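Local coordinates for diphthine synthase (Aeropyrum pernix, PDB 1WDE), which probably catalyses the S-adenosyl-L-methionine-dependent trimethylation of a modified histidine in translation elongation factor 2, a step in diphthamide biosynthesis, at residues 13-16 / 21-24; 94-99 / 119-124; 125-130 / 138-143; 171-176 / 182-187. All coordinates share one frame; numbering follows the deposited sequence.

Contact 1: residues 13-16 / 21-24; sequences VGWG and MQTL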
ATOM      1  N   VAL A  13     -10.150  10.609  -9.107  1.00 26.15           N
ATOM      2  CA  VAL A  13      -9.398   9.987 -10.185  1.00 25.03           C
ATOM      3  C   VAL A  13      -8.043   9.347  -9.847  1.00 23.01           C
ATOM      4  O   VAL A  13      -7.149  10.004  -9.310  1.00 30.43           O
ATOM      5  CB  VAL A  13      -9.163  11.048 -11.288  1.00 31.20           C
ATOM      6  CG1 VAL A  13      -8.648  10.396 -12.562  1.00 22.49           C
ATOM      7  CG2 VAL A  13     -10.466  11.818 -11.549  1.00 29.11           C
ATOM      8  N   GLY A  14      -7.892   8.067 -10.183  1.00 25.74           N
ATOM      9  CA  GLY A  14      -6.622   7.393  -9.966  1.00 22.48           C
ATOM     10  C   GLY A  14      -5.773   7.686 -11.201  1.00 21.25           C
ATOM     11  O   GLY A  14      -6.206   7.478 -12.332  1.00 27.20           O
ATOM     12  N   TRP A  15      -4.562   8.179 -10.992  1.00 23.90           N
ATOM     13  CA  TRP A  15      -3.672   8.533 -12.087  1.00 25.74           C
ATOM     14  C   TRP A  15      -2.615   7.469 -12.447  1.00 28.43           C
ATOM     15  O   TRP A  15      -1.874   7.636 -13.410  1.00 29.42           O
ATOM     16  CB  TRP A  15      -2.960   9.841 -11.732  1.00 25.06           C
ATOM     17  CG  TRP A  15      -2.606  10.698 -12.911  1.00 30.96           C
ATOM     18  CD1 TRP A  15      -1.355  11.033 -13.333  1.00 37.38           C
ATOM     19  CD2 TRP A  15      -3.521  11.355 -13.801  1.00 34.64           C
ATOM     20  NE1 TRP A  15      -1.431  11.863 -14.432  1.00 40.83           N
ATOM     21  CE2 TRP A  15      -2.747  12.074 -14.741  1.00 38.83           C
ATOM     22  CE3 TRP A  15      -4.919  11.403 -13.896  1.00 29.06           C
ATOM     23  CZ2 TRP A  15      -3.322  12.836 -15.765  1.00 36.75           C
ATOM     24  CZ3 TRP A  15      -5.497  12.159 -14.916  1.00 36.41           C
ATOM     25  CH2 TRP A  15      -4.693  12.866 -15.840  1.00 38.44           C
ATOM     26  N   GLY A  16      -2.556   6.367 -11.707  1.00 25.02           N
ATOM     27  CA  GLY A  16      -1.520   5.378 -11.987  1.00 26.27           C
ATOM     28  C   GLY A  16      -0.295   5.834 -11.201  1.00 25.39           C
ATOM     29  O   GLY A  16      -0.269   6.963 -10.720  1.00 25.90           O
HETATM   30  N   MSE A  21       1.120   5.638 -17.227  1.00 29.06           N
HETATM   31  CA  MSE A  21       0.202   4.669 -16.657  1.00 28.72           C
HETATM   32  C   MSE A  21      -1.202   5.216 -16.431  1.00 29.86           C
HETATM   33  O   MSE A  21      -1.972   4.640 -15.661  1.00 24.96           O
HETATM   34  CB  MSE A  21       0.789   4.111 -15.358  1.00 26.99           C
HETATM   35  CG  MSE A  21       2.176   3.527 -15.555  1.00 30.15           C
HETATM   36 SE   MSE A  21       2.750   2.511 -14.009  1.00 44.29          SE
HETATM   37  CE  MSE A  21       1.540   1.015 -14.325  1.00 31.62           C
ATOM     38  N   GLN A  22      -1.544   6.314 -17.121  1.00 28.54           N
ATOM     39  CA  GLN A  22      -2.880   6.922 -16.998  1.00 26.13           C
ATOM     40  C   GLN A  22      -3.865   6.287 -17.983  1.00 27.59           C
ATOM     41  O   GLN A  22      -3.488   5.978 -19.112  1.00 30.76           O
ATOM     42  CB  GLN A  22      -2.806   8.434 -17.259  1.00 26.69           C
ATOM     43  CG  GLN A  22      -1.976   9.176 -16.242  1.00 29.03           C
ATOM     44  CD  GLN A  22      -0.507   8.807 -16.318  1.00 36.84           C
ATOM     45  OE1 GLN A  22       0.126   8.476 -15.306  1.00 33.33           O
ATOM     46  NE2 GLN A  22       0.045   8.865 -17.518  1.00 30.10           N
ATOM     47  N   THR A  23      -5.123   6.067 -17.574  1.00 26.14           N
ATOM     48  CA  THR A  23      -6.075   5.474 -18.515  1.00 27.82           C
ATOM     49  C   THR A  23      -6.669   6.615 -19.341  1.00 26.89           C
ATOM     50  O   THR A  23      -6.598   7.773 -18.947  1.00 28.30           O
ATOM     51  CB  THR A  23      -7.236   4.707 -17.811  1.00 28.01           C
ATOM     52  OG1 THR A  23      -7.922   5.592 -16.921  1.00 25.63           O
ATOM     53  CG2 THR A  23      -6.691   3.480 -17.018  1.00 27.83           C
ATOM     54  N   LEU A  24      -7.238   6.280 -20.487  1.00 30.77           N
ATOM     55  CA  LEU A  24      -7.858   7.287 -21.356  1.00 34.75           C
ATOM     56  C   LEU A  24      -8.987   8.030 -20.626  1.00 35.89           C
ATOM     57  O   LEU A  24      -9.075   9.270 -20.671  1.00 29.68           O
ATOM     58  CB  LEU A  24      -8.408   6.608 -22.613  1.00 32.53           C
ATOM     59  CG  LEU A  24      -7.354   5.858 -23.433  1.00 32.30           C
ATOM     60  CD1 LEU A  24      -8.022   5.125 -24.579  1.00 35.88           C
ATOM     61  CD2 LEU A  24      -6.313   6.841 -23.955  1.00 30.75           C
TER
HETATM   62  O   HOH W   1      -5.782   6.281 -14.507  1.00 20.23           O
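A CH-pi contact between Gln22 and the indole of Trp15 closes the loop that leaves the first strand, 9-14, of the parallel sheet in this tetrapyrrole methylase fold. Trp15 and Gly16 both face Gly92 in a classic beta bulge. CG of Gln22 sits over one indole face, 3.3 Å from the centroid of the five-membered ring and 11° off its normal, reached because the side chain bends at its second torsion (chi2 67°). NE1 of the indole is hydrogen-bonded to Ser52 OG, which helps to set the ring's rotation, while Leu27, Val30, Leu49 and Ala56 of helices 24-32 and 47-57 pack round it. Replacing Trp15 with alanine would probably leave Gln22 CG without a surface to rest on, strip Ser52 of its indole partner and open a gap between the two helices. Gly16 adopts a positive phi (86°) with its CA 3.8 Å from O of Met21, a selenomethionine here, and a CB there would collide with that oxygen. Further along, Thr23 takes the N-cap position of helix 24-32. A water lies between the segments; its leg to Gly14 O is unusually short and so doubtful in detail, but it accepts from Thr23 N at 3.1 Å.

Contact 2: residues 94-99 / 119-124; sequences PMVATT and GVSGVQ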
ATOM      1  N   PRO A  94      -7.458   6.023  -6.048  1.00 26.02           N
ATOM      2  CA  PRO A  94      -7.972   6.710  -4.856  1.00 25.47           C
ATOM      3  C   PRO A  94      -8.589   5.847  -3.753  1.00 27.84           C
ATOM      4  O   PRO A  94      -8.668   6.276  -2.607  1.00 29.92           O
ATOM      5  CB  PRO A  94      -8.966   7.706  -5.443  1.00 28.36           C
ATOM      6  CG  PRO A  94      -9.494   6.985  -6.658  1.00 29.81           C
ATOM      7  CD  PRO A  94      -8.244   6.373  -7.248  1.00 28.29           C
HETATM    8  N   MSE A  95      -9.007   4.627  -4.079  1.00 19.81           N
HETATM    9  CA  MSE A  95      -9.631   3.771  -3.078  1.00 20.32           C
HETATM   10  C   MSE A  95      -8.646   2.781  -2.444  1.00 26.48           C
HETATM   11  O   MSE A  95      -8.999   2.010  -1.541  1.00 25.09           O
HETATM   12  CB  MSE A  95     -10.800   3.010  -3.711  1.00 21.15           C
HETATM   13  CG  MSE A  95     -11.847   3.922  -4.334  1.00 22.76           C
HETATM   14 SE   MSE A  95     -12.505   5.211  -3.017  1.00 39.74          SE
HETATM   15  CE  MSE A  95     -14.081   5.882  -3.959  1.00 36.96           C
ATOM     16  N   VAL A  96      -7.405   2.809  -2.904  1.00 26.80           N
ATOM     17  CA  VAL A  96      -6.416   1.889  -2.372  1.00 25.99           C
ATOM     18  C   VAL A  96      -5.427   2.539  -1.428  1.00 25.35           C
ATOM     19  O   VAL A  96      -4.552   3.285  -1.852  1.00 24.29           O
ATOM     20  CB  VAL A  96      -5.626   1.193  -3.514  1.00 26.65           C
ATOM     21  CG1 VAL A  96      -4.505   0.301  -2.926  1.00 24.38           C
ATOM     22  CG2 VAL A  96      -6.580   0.340  -4.350  1.00 31.18           C
ATOM     23  N   ALA A  97      -5.573   2.251  -0.141  1.00 27.51           N
ATOM     24  CA  ALA A  97      -4.646   2.761   0.856  1.00 34.67           C
ATOM     25  C   ALA A  97      -4.626   4.276   1.041  1.00 37.26           C
ATOM     26  O   ALA A  97      -3.559   4.880   1.097  1.00 34.26           O
ATOM     27  CB  ALA A  97      -3.238   2.268   0.536  1.00 30.54           C
ATOM     28  N   THR A  98      -5.807   4.879   1.108  1.00 36.68           N
ATOM     29  CA  THR A  98      -5.950   6.319   1.352  1.00 34.01           C
ATOM     30  C   THR A  98      -7.303   6.416   2.033  1.00 34.07           C
ATOM     31  O   THR A  98      -8.046   5.437   2.052  1.00 37.91           O
ATOM     32  CB  THR A  98      -6.014   7.146   0.059  1.00 39.75           C
ATOM     33  OG1 THR A  98      -7.328   7.041  -0.500  1.00 41.10           O
ATOM     34  CG2 THR A  98      -4.994   6.644  -0.957  1.00 38.52           C
ATOM     35  N   THR A  99      -7.631   7.560   2.616  1.00 29.28           N
ATOM     36  CA  THR A  99      -8.939   7.688   3.247  1.00 36.39           C
ATOM     37  C   THR A  99      -9.900   8.547   2.406  1.00 36.40           C
ATOM     38  O   THR A  99     -10.871   9.086   2.935  1.00 36.99           O
ATOM     39  CB  THR A  99      -8.835   8.300   4.665  1.00 41.59           C
ATOM     40  OG1 THR A  99      -8.048   9.495   4.607  1.00 47.06           O
ATOM     41  CG2 THR A  99      -8.214   7.306   5.639  1.00 44.56           C
ATOM     42  N   GLY A 119      -7.550   3.828 -11.147  1.00 21.63           N
ATOM     43  CA  GLY A 119      -6.200   3.954 -11.669  1.00 22.56           C
ATOM     44  C   GLY A 119      -5.422   2.710 -11.261  1.00 24.77           C
ATOM     45  O   GLY A 119      -5.826   2.014 -10.320  1.00 21.63           O
ATOM     46  N   VAL A 120      -4.331   2.395 -11.952  1.00 24.85           N
ATOM     47  CA  VAL A 120      -3.532   1.230 -11.552  1.00 27.59           C
ATOM     48  C   VAL A 120      -2.768   1.615 -10.284  1.00 27.11           C
ATOM     49  O   VAL A 120      -2.021   2.604 -10.285  1.00 22.38           O
ATOM     50  CB  VAL A 120      -2.496   0.816 -12.629  1.00 30.77           C
ATOM     51  CG1 VAL A 120      -1.616  -0.323 -12.090  1.00 28.70           C
ATOM     52  CG2 VAL A 120      -3.202   0.352 -13.901  1.00 30.83           C
ATOM     53  N   SER A 121      -2.951   0.872  -9.187  1.00 22.50           N
ATOM     54  CA  SER A 121      -2.199   1.234  -7.992  1.00 24.12           C
ATOM     55  C   SER A 121      -0.896   0.436  -7.925  1.00 20.41           C
ATOM     56  O   SER A 121      -0.791  -0.668  -8.479  1.00 17.77           O
ATOM     57  CB  SER A 121      -3.020   1.030  -6.723  1.00 28.57           C
ATOM     58  OG  SER A 121      -2.997  -0.296  -6.308  1.00 25.54           O
ATOM     59  N   GLY A 122       0.107   1.029  -7.294  1.00 22.36           N
ATOM     60  CA  GLY A 122       1.388   0.366  -7.156  1.00 24.81           C
ATOM     61  C   GLY A 122       1.246  -0.887  -6.314  1.00 20.20           C
ATOM     62  O   GLY A 122       2.003  -1.843  -6.481  1.00 20.25           O
ATOM     63  N   VAL A 123       0.275  -0.889  -5.409  1.00 20.46           N
ATOM     64  CA  VAL A 123       0.056  -2.059  -4.566  1.00 18.53           C
ATOM     65  C   VAL A 123      -0.340  -3.246  -5.429  1.00 19.76           C
ATOM     66  O   VAL A 123       0.196  -4.341  -5.269  1.00 20.27           O
ATOM     67  CB  VAL A 123      -1.088  -1.839  -3.536  1.00 18.10           C
ATOM     68  CG1 VAL A 123      -1.321  -3.125  -2.745  1.00 25.07           C
ATOM     69  CG2 VAL A 123      -0.736  -0.687  -2.583  1.00 25.87           C
ATOM     70  N   GLN A 124      -1.299  -3.036  -6.329  1.00 17.82           N
ATOM     71  CA  GLN A 124      -1.791  -4.107  -7.203  1.00 18.91           C
ATOM     72  C   GLN A 124      -0.688  -4.597  -8.124  1.00 22.56           C
ATOM     73  O   GLN A 124      -0.512  -5.811  -8.306  1.00 21.48           O
ATOM     74  CB  GLN A 124      -2.995  -3.614  -8.036  1.00 22.63           C
ATOM     75  CG  GLN A 124      -3.271  -4.457  -9.302  1.00 37.96           C
ATOM     76  CD  GLN A 124      -3.932  -3.661 -10.444  1.00 44.16           C
ATOM     77  OE1 GLN A 124      -3.971  -4.120 -11.590  1.00 34.45           O
ATOM     78  NE2 GLN A 124      -4.448  -2.472 -10.128  1.00 46.77           N
TER
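Val96 meets Ser121 and Val123 with one methyl foremost: CG1 points between the serine hydroxyl and the second valine, 3.8 Å from Ser121 OG and 3.9 Å from Val123 CG2. The two valines lie at a slant to one another, methyl against methyl, while Ser121 presents its CB and OG to the flank of Val96. With CG1 of Val96 opposite the backbone N (chi1 176°), this branch is the one turned to Ser121 and Val123. Ser121 OG also has a second duty. Held between its own N and carbonyl carbon, it caps helix 122-130 by accepting from Gln124 N at 3.2 Å with a nearly straight N-H...O angle of 166°. The 94-99 loop and the turn leading into helix 122-130 lie at the C-terminal edge of the parallel sheet of a tetrapyrrole methylase fold, and Val96, Ser121 and Gly122 probably bind S-adenosyl-L-methionine, as does Asp93. The carboxylate of Asp93 ties the two segments together, OD2 receiving Met95 N and OD1 receiving Gly119 N. A glycine in place of Ser121 would probably leave Gln124 N without its cap and Val96 CG1 without part of its packing. Within 94-99 the turn is fastened by Thr98 OG1, which donates to Pro94 O at 2.6 Å from 31° outside the carbonyl plane. The same methyl, Val123 CG2, also packs on Leu172 of strand 168-173, and Val123 touches Thr170 there too.

Contact 3: residues 125-130 / 138-143; sequences AARGAT and GGTVTL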
ATOM      1  N   ALA A 125       0.053  -3.652  -8.705  1.00 20.97           N
ATOM      2  CA  ALA A 125       1.146  -4.001  -9.600  1.00 14.34           C
ATOM      3  C   ALA A 125       2.238  -4.774  -8.840  1.00 16.14           C
ATOM      4  O   ALA A 125       2.806  -5.711  -9.377  1.00 14.67           O
ATOM      5  CB  ALA A 125       1.746  -2.743 -10.230  1.00 22.46           C
ATOM      6  N   ALA A 126       2.514  -4.382  -7.597  1.00 19.16           N
ATOM      7  CA  ALA A 126       3.530  -5.066  -6.798  1.00 20.07           C
ATOM      8  C   ALA A 126       3.080  -6.502  -6.522  1.00 24.52           C
ATOM      9  O   ALA A 126       3.839  -7.438  -6.764  1.00 19.22           O
ATOM     10  CB  ALA A 126       3.755  -4.333  -5.504  1.00 11.59           C
ATOM     11  N   ARG A 127       1.850  -6.678  -6.022  1.00 19.14           N
ATOM     12  CA  ARG A 127       1.346  -8.022  -5.761  1.00 24.43           C
ATOM     13  C   ARG A 127       1.437  -8.823  -7.047  1.00 17.50           C
ATOM     14  O   ARG A 127       1.895  -9.972  -7.051  1.00 20.57           O
ATOM     15  CB  ARG A 127      -0.107  -7.991  -5.316  1.00 19.18           C
ATOM     16  CG  ARG A 127      -0.313  -7.455  -3.933  1.00 24.04           C
ATOM     17  CD  ARG A 127      -1.807  -7.334  -3.681  1.00 22.16           C
ATOM     18  NE  ARG A 127      -2.106  -6.963  -2.307  1.00 25.36           N
ATOM     19  CZ  ARG A 127      -3.326  -6.681  -1.884  1.00 25.26           C
ATOM     20  NH1 ARG A 127      -4.344  -6.722  -2.742  1.00 26.92           N
ATOM     21  NH2 ARG A 127      -3.536  -6.386  -0.617  1.00 28.52           N
ATOM     22  N   GLY A 128       1.031  -8.203  -8.148  1.00 19.18           N
ATOM     23  CA  GLY A 128       1.062  -8.899  -9.426  1.00 20.55           C
ATOM     24  C   GLY A 128       2.457  -9.321  -9.862  1.00 22.70           C
ATOM     25  O   GLY A 128       2.655 -10.419 -10.402  1.00 21.10           O
ATOM     26  N   ALA A 129       3.443  -8.464  -9.618  1.00 19.14           N
ATOM     27  CA  ALA A 129       4.813  -8.799 -10.026  1.00 20.48           C
ATOM     28  C   ALA A 129       5.398 -10.021  -9.305  1.00 17.05           C
ATOM     29  O   ALA A 129       6.255 -10.692  -9.862  1.00 22.28           O
ATOM     30  CB  ALA A 129       5.741  -7.582  -9.830  1.00 19.73           C
ATOM     31  N   THR A 130       4.951 -10.294  -8.072  1.00 19.87           N
ATOM     32  CA  THR A 130       5.440 -11.449  -7.289  1.00 15.15           C
ATOM     33  C   THR A 130       4.958 -12.758  -7.882  1.00 19.39           C
ATOM     34  O   THR A 130       5.536 -13.821  -7.637  1.00 22.17           O
ATOM     35  CB  THR A 130       4.933 -11.434  -5.815  1.00 16.45           C
ATOM     36  OG1 THR A 130       3.532 -11.720  -5.802  1.00 20.25           O
ATOM     37  CG2 THR A 130       5.178 -10.055  -5.127  1.00 15.03           C
ATOM     38  N   GLY A 138      -4.309 -11.614   1.543  1.00 19.64           N
ATOM     39  CA  GLY A 138      -5.229 -11.267   2.609  1.00 18.89           C
ATOM     40  C   GLY A 138      -5.168  -9.799   3.008  1.00 18.87           C
ATOM     41  O   GLY A 138      -5.039  -8.905   2.151  1.00 18.75           O
ATOM     42  N   GLY A 139      -5.280  -9.544   4.309  1.00 16.50           N
ATOM     43  CA  GLY A 139      -5.244  -8.186   4.833  1.00 17.31           C
ATOM     44  C   GLY A 139      -3.950  -7.433   4.526  1.00 21.09           C
ATOM     45  O   GLY A 139      -2.895  -8.040   4.270  1.00 20.21           O
ATOM     46  N   THR A 140      -4.038  -6.106   4.513  1.00 19.48           N
ATOM     47  CA  THR A 140      -2.884  -5.255   4.241  1.00 22.63           C
ATOM     48  C   THR A 140      -2.608  -4.405   5.480  1.00 19.16           C
ATOM     49  O   THR A 140      -3.540  -3.901   6.100  1.00 18.00           O
ATOM     50  CB  THR A 140      -3.148  -4.311   3.032  1.00 18.16           C
ATOM     51  OG1 THR A 140      -3.333  -5.091   1.843  1.00 19.00           O
ATOM     52  CG2 THR A 140      -1.957  -3.345   2.817  1.00 16.15           C
ATOM     53  N   VAL A 141      -1.340  -4.247   5.844  1.00 20.09           N
ATOM     54  CA  VAL A 141      -0.982  -3.431   7.012  1.00 18.59           C
ATOM     55  C   VAL A 141       0.031  -2.376   6.560  1.00 19.37           C
ATOM     56  O   VAL A 141       0.574  -2.471   5.462  1.00 18.67           O
ATOM     57  CB  VAL A 141      -0.329  -4.286   8.113  1.00 20.78           C
ATOM     58  CG1 VAL A 141      -1.272  -5.419   8.531  1.00 15.86           C
ATOM     59  CG2 VAL A 141       0.992  -4.857   7.601  1.00 18.77           C
ATOM     60  N   THR A 142       0.260  -1.361   7.383  1.00 19.02           N
ATOM     61  CA  THR A 142       1.251  -0.344   7.033  1.00 20.13           C
ATOM     62  C   THR A 142       2.293  -0.355   8.151  1.00 22.00           C
ATOM     63  O   THR A 142       1.934  -0.309   9.318  1.00 20.07           O
ATOM     64  CB  THR A 142       0.626   1.064   6.936  1.00 22.49           C
ATOM     65  OG1 THR A 142      -0.408   1.051   5.945  1.00 26.53           O
ATOM     66  CG2 THR A 142       1.707   2.106   6.500  1.00 23.83           C
ATOM     67  N   LEU A 143       3.576  -0.446   7.808  1.00 24.48           N
ATOM     68  CA  LEU A 143       4.616  -0.461   8.842  1.00 20.97           C
ATOM     69  C   LEU A 143       4.957   1.004   9.122  1.00 26.54           C
ATOM     70  O   LEU A 143       5.474   1.709   8.255  1.00 25.92           O
ATOM     71  CB  LEU A 143       5.840  -1.247   8.349  1.00 28.55           C
ATOM     72  CG  LEU A 143       5.527  -2.668   7.848  1.00 23.66           C
ATOM     73  CD1 LEU A 143       6.824  -3.379   7.472  1.00 24.78           C
ATOM     74  CD2 LEU A 143       4.761  -3.443   8.935  1.00 19.04           C
TER
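Arg127 stretches its guanidinium group from helix 122-130 to the side chain of Thr140 on strand 137-143, bringing NH2 to 2.8 Å from Thr140 OG1. The two backbones stay far apart, the nearest CA atoms, those of Arg127 and Gly138, being 11.1 Å from each other, and the long arginine spans that distance. After a first torsion of -72°, which sets CG opposite the carbonyl carbon, the chain runs fully extended to NE. Thr140 OG1 lies at the edge of the guanidinium, near its plane, whereas Gly138 O approaches obliquely and stays 4.0 Å from NH2. The firmer polar partner of the arginine lies next door, on strand 168-173: NE is hydrogen-bonded to Thr170 OG1, which steadies the flat group above the sheet. Thr140 turns its methyl CG2 toward Leu172 on that same neighbouring strand. Within the helix segment, Thr130 OG1 donates to Arg127 O at 2.7 Å, in the carbonyl plane. Ala126, Ala129 and Thr130 rest on Val216 of strand 213-217, so the helix lies against the same mixed sheet that its arginine reaches. Such a polar reach from a helix to an outermost strand of the mixed sheet lies in the second domain of the tetrapyrrole methylase fold, beside the probable S-adenosyl-L-methionine cleft.

Contact 4: residues 171-176 / 182-187; sequences ALLDVD and LSPGQG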
ATOM      1  N   ALA A 171       2.455  -5.698   3.089  1.00 17.72           N
ATOM      2  CA  ALA A 171       2.853  -4.740   4.107  1.00 18.49           C
ATOM      3  C   ALA A 171       3.405  -3.494   3.432  1.00 20.06           C
ATOM      4  O   ALA A 171       4.424  -3.527   2.724  1.00 18.57           O
ATOM      5  CB  ALA A 171       3.886  -5.358   5.046  1.00 25.83           C
ATOM      6  N   LEU A 172       2.704  -2.387   3.638  1.00 21.55           N
ATOM      7  CA  LEU A 172       3.111  -1.126   3.048  1.00 23.68           C
ATOM      8  C   LEU A 172       4.078  -0.421   3.999  1.00 25.17           C
ATOM      9  O   LEU A 172       4.078  -0.659   5.210  1.00 24.31           O
ATOM     10  CB  LEU A 172       1.883  -0.244   2.801  1.00 22.31           C
ATOM     11  CG  LEU A 172       0.715  -0.842   1.989  1.00 23.63           C
ATOM     12  CD1 LEU A 172      -0.338   0.254   1.775  1.00 21.72           C
ATOM     13  CD2 LEU A 172       1.195  -1.390   0.647  1.00 24.85           C
ATOM     14  N   LEU A 173       4.897   0.457   3.439  1.00 28.13           N
ATOM     15  CA  LEU A 173       5.872   1.210   4.223  1.00 24.35           C
ATOM     16  C   LEU A 173       5.407   2.669   4.364  1.00 25.29           C
ATOM     17  O   LEU A 173       4.983   3.301   3.397  1.00 26.07           O
ATOM     18  CB  LEU A 173       7.242   1.170   3.531  1.00 24.95           C
ATOM     19  CG  LEU A 173       7.914  -0.205   3.391  1.00 26.24           C
ATOM     20  CD1 LEU A 173       9.030  -0.142   2.380  1.00 25.61           C
ATOM     21  CD2 LEU A 173       8.432  -0.642   4.741  1.00 28.19           C
ATOM     22  N   ASP A 174       5.476   3.170   5.586  1.00 27.93           N
ATOM     23  CA  ASP A 174       5.112   4.542   5.924  1.00 31.98           C
ATOM     24  C   ASP A 174       5.894   5.554   5.060  1.00 33.60           C
ATOM     25  O   ASP A 174       6.893   5.209   4.411  1.00 30.21           O
ATOM     26  CB  ASP A 174       5.427   4.750   7.407  1.00 29.96           C
ATOM     27  CG  ASP A 174       4.580   5.823   8.053  1.00 32.97           C
ATOM     28  OD1 ASP A 174       4.768   6.034   9.267  1.00 36.63           O
ATOM     29  OD2 ASP A 174       3.736   6.445   7.363  1.00 35.03           O
ATOM     30  N   VAL A 175       5.430   6.799   5.052  1.00 37.47           N
ATOM     31  CA  VAL A 175       6.062   7.889   4.294  1.00 40.31           C
ATOM     32  C   VAL A 175       6.048   9.119   5.205  1.00 44.02           C
ATOM     33  O   VAL A 175       5.027   9.418   5.814  1.00 40.13           O
ATOM     34  CB  VAL A 175       5.269   8.212   2.996  1.00 43.22           C
ATOM     35  CG1 VAL A 175       5.479   7.130   1.966  1.00 43.45           C
ATOM     36  CG2 VAL A 175       3.783   8.317   3.305  1.00 43.04           C
ATOM     37  N   ASP A 176       7.166   9.831   5.321  1.00 43.78           N
ATOM     38  CA  ASP A 176       7.190  10.988   6.215  1.00 50.59           C
ATOM     39  C   ASP A 176       6.756  12.281   5.544  1.00 54.30           C
ATOM     40  O   ASP A 176       6.205  12.264   4.441  1.00 47.78           O
ATOM     41  CB  ASP A 176       8.580  11.176   6.839  1.00 52.34           C
ATOM     42  CG  ASP A 176       9.649  11.527   5.812  1.00 53.67           C
ATOM     43  OD1 ASP A 176       9.309  12.118   4.761  1.00 46.08           O
ATOM     44  OD2 ASP A 176      10.834  11.219   6.073  1.00 55.08           O
ATOM     45  N   LEU A 182       9.768   5.197   4.217  1.00 27.47           N
ATOM     46  CA  LEU A 182      10.498   4.524   5.284  1.00 33.30           C
ATOM     47  C   LEU A 182      11.283   3.413   4.579  1.00 28.28           C
ATOM     48  O   LEU A 182      10.770   2.797   3.643  1.00 30.12           O
ATOM     49  CB  LEU A 182       9.491   3.898   6.244  1.00 32.25           C
ATOM     50  CG  LEU A 182       9.760   3.719   7.734  1.00 44.07           C
ATOM     51  CD1 LEU A 182       9.100   2.424   8.130  1.00 33.38           C
ATOM     52  CD2 LEU A 182      11.240   3.688   8.069  1.00 40.23           C
ATOM     53  N   SER A 183      12.516   3.156   5.001  1.00 29.26           N
ATOM     54  CA  SER A 183      13.303   2.107   4.358  1.00 29.53           C
ATOM     55  C   SER A 183      12.813   0.745   4.821  1.00 23.12           C
ATOM     56  O   SER A 183      12.300   0.616   5.928  1.00 25.65           O
ATOM     57  CB  SER A 183      14.794   2.229   4.719  1.00 31.67           C
ATOM     58  OG  SER A 183      14.997   1.975   6.100  1.00 30.06           O
ATOM     59  N   PRO A 184      12.968  -0.290   3.975  1.00 24.59           N
ATOM     60  CA  PRO A 184      12.538  -1.651   4.323  1.00 24.58           C
ATOM     61  C   PRO A 184      13.178  -2.098   5.627  1.00 27.15           C
ATOM     62  O   PRO A 184      12.505  -2.623   6.524  1.00 31.49           O
ATOM     63  CB  PRO A 184      13.007  -2.477   3.125  1.00 26.69           C
ATOM     64  CG  PRO A 184      12.834  -1.509   1.984  1.00 23.15           C
ATOM     65  CD  PRO A 184      13.411  -0.224   2.570  1.00 24.41           C
ATOM     66  N   GLY A 185      14.477  -1.837   5.756  1.00 29.13           N
ATOM     67  CA  GLY A 185      15.186  -2.227   6.959  1.00 23.97           C
ATOM     68  C   GLY A 185      14.638  -1.580   8.209  1.00 29.45           C
ATOM     69  O   GLY A 185      14.484  -2.238   9.235  1.00 32.44           O
ATOM     70  N   GLN A 186      14.354  -0.281   8.155  1.00 27.88           N
ATOM     71  CA  GLN A 186      13.812   0.358   9.332  1.00 29.27           C
ATOM     72  C   GLN A 186      12.362  -0.095   9.556  1.00 28.60           C
ATOM     73  O   GLN A 186      11.962  -0.366  10.693  1.00 29.05           O
ATOM     74  CB  GLN A 186      13.889   1.883   9.206  1.00 30.72           C
ATOM     75  CG  GLN A 186      13.265   2.604  10.385  1.00 41.53           C
ATOM     76  CD  GLN A 186      13.775   4.024  10.559  1.00 51.35           C
ATOM     77  OE1 GLN A 186      14.098   4.710   9.586  1.00 57.90           O
ATOM     78  NE2 GLN A 186      13.837   4.476  11.805  1.00 51.29           N
ATOM     79  N   GLY A 187      11.576  -0.180   8.485  1.00 30.64           N
ATOM     80  CA  GLY A 187      10.189  -0.604   8.655  1.00 29.46           C
ATOM     81  C   GLY A 187      10.076  -1.982   9.298  1.00 31.89           C
ATOM     82  O   GLY A 187       9.286  -2.195  10.222  1.00 31.90           O
TER
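One backbone hydrogen bond, Leu182 N to Asp174 O at 2.9 Å, pins the loop between strand 168-173 and helix 184-202; its N-H...O angle is 177°, although the donor stands 32° out of the carbonyl plane. Leu173, a probable S-adenosyl-L-methionine-binding residue, carries the apolar side of the contact. Its CD1 touches Leu182 O at 3.6 Å and Pro184 CG at 4.1 Å, the leucine and the proline meeting at about a right angle, and its CD2 faces Gly187 CA at 4.3 Å. A CB on Gly187 would strike that methyl, so the first turn of the helix can come this close because a glycine stands there. Ser183 caps the same turn, its OG accepting from Gln186 N at 3.1 Å. Leu182 CB settles 3.4 Å from Asp174 O. The carboxylate of Asp174 makes the polar bonds: OD1 accepts from Gly145 N, and OD2 forms a salt bridge with Arg148 while being met by the residue's following amide, Val175 N, from above the carboxylate plane. With so many donors gathered on it, this buried acid probably remains ionised, and the strand end is held both by charge and amide bonds and by leucine packing.

Overall arrangement
The four contacts follow one another along the chain and run from the parallel-sheet domain to the mixed-sheet domain. Contacts 1 and 2 have centres 11 Å apart and touch where Gly14 meets Pro94. Helix 122-130 is common to contacts 2 and 3, whose centres are again 11 Å apart, while contacts 3 and 4, centres 13 Å apart, use the neighbouring strands 137-143 and 168-173. Leu172 packs on Ala97 from the first domain and also on Val123. Contacts 1 and 4, with centres about 25 Å apart, lie on opposite sides of the chain's centre. Val96, Ser121 and Gly122 in contact 2 and Leu173 in contact 4 are probable S-adenosyl-L-methionine-binding residues, so the site probably draws on both domains.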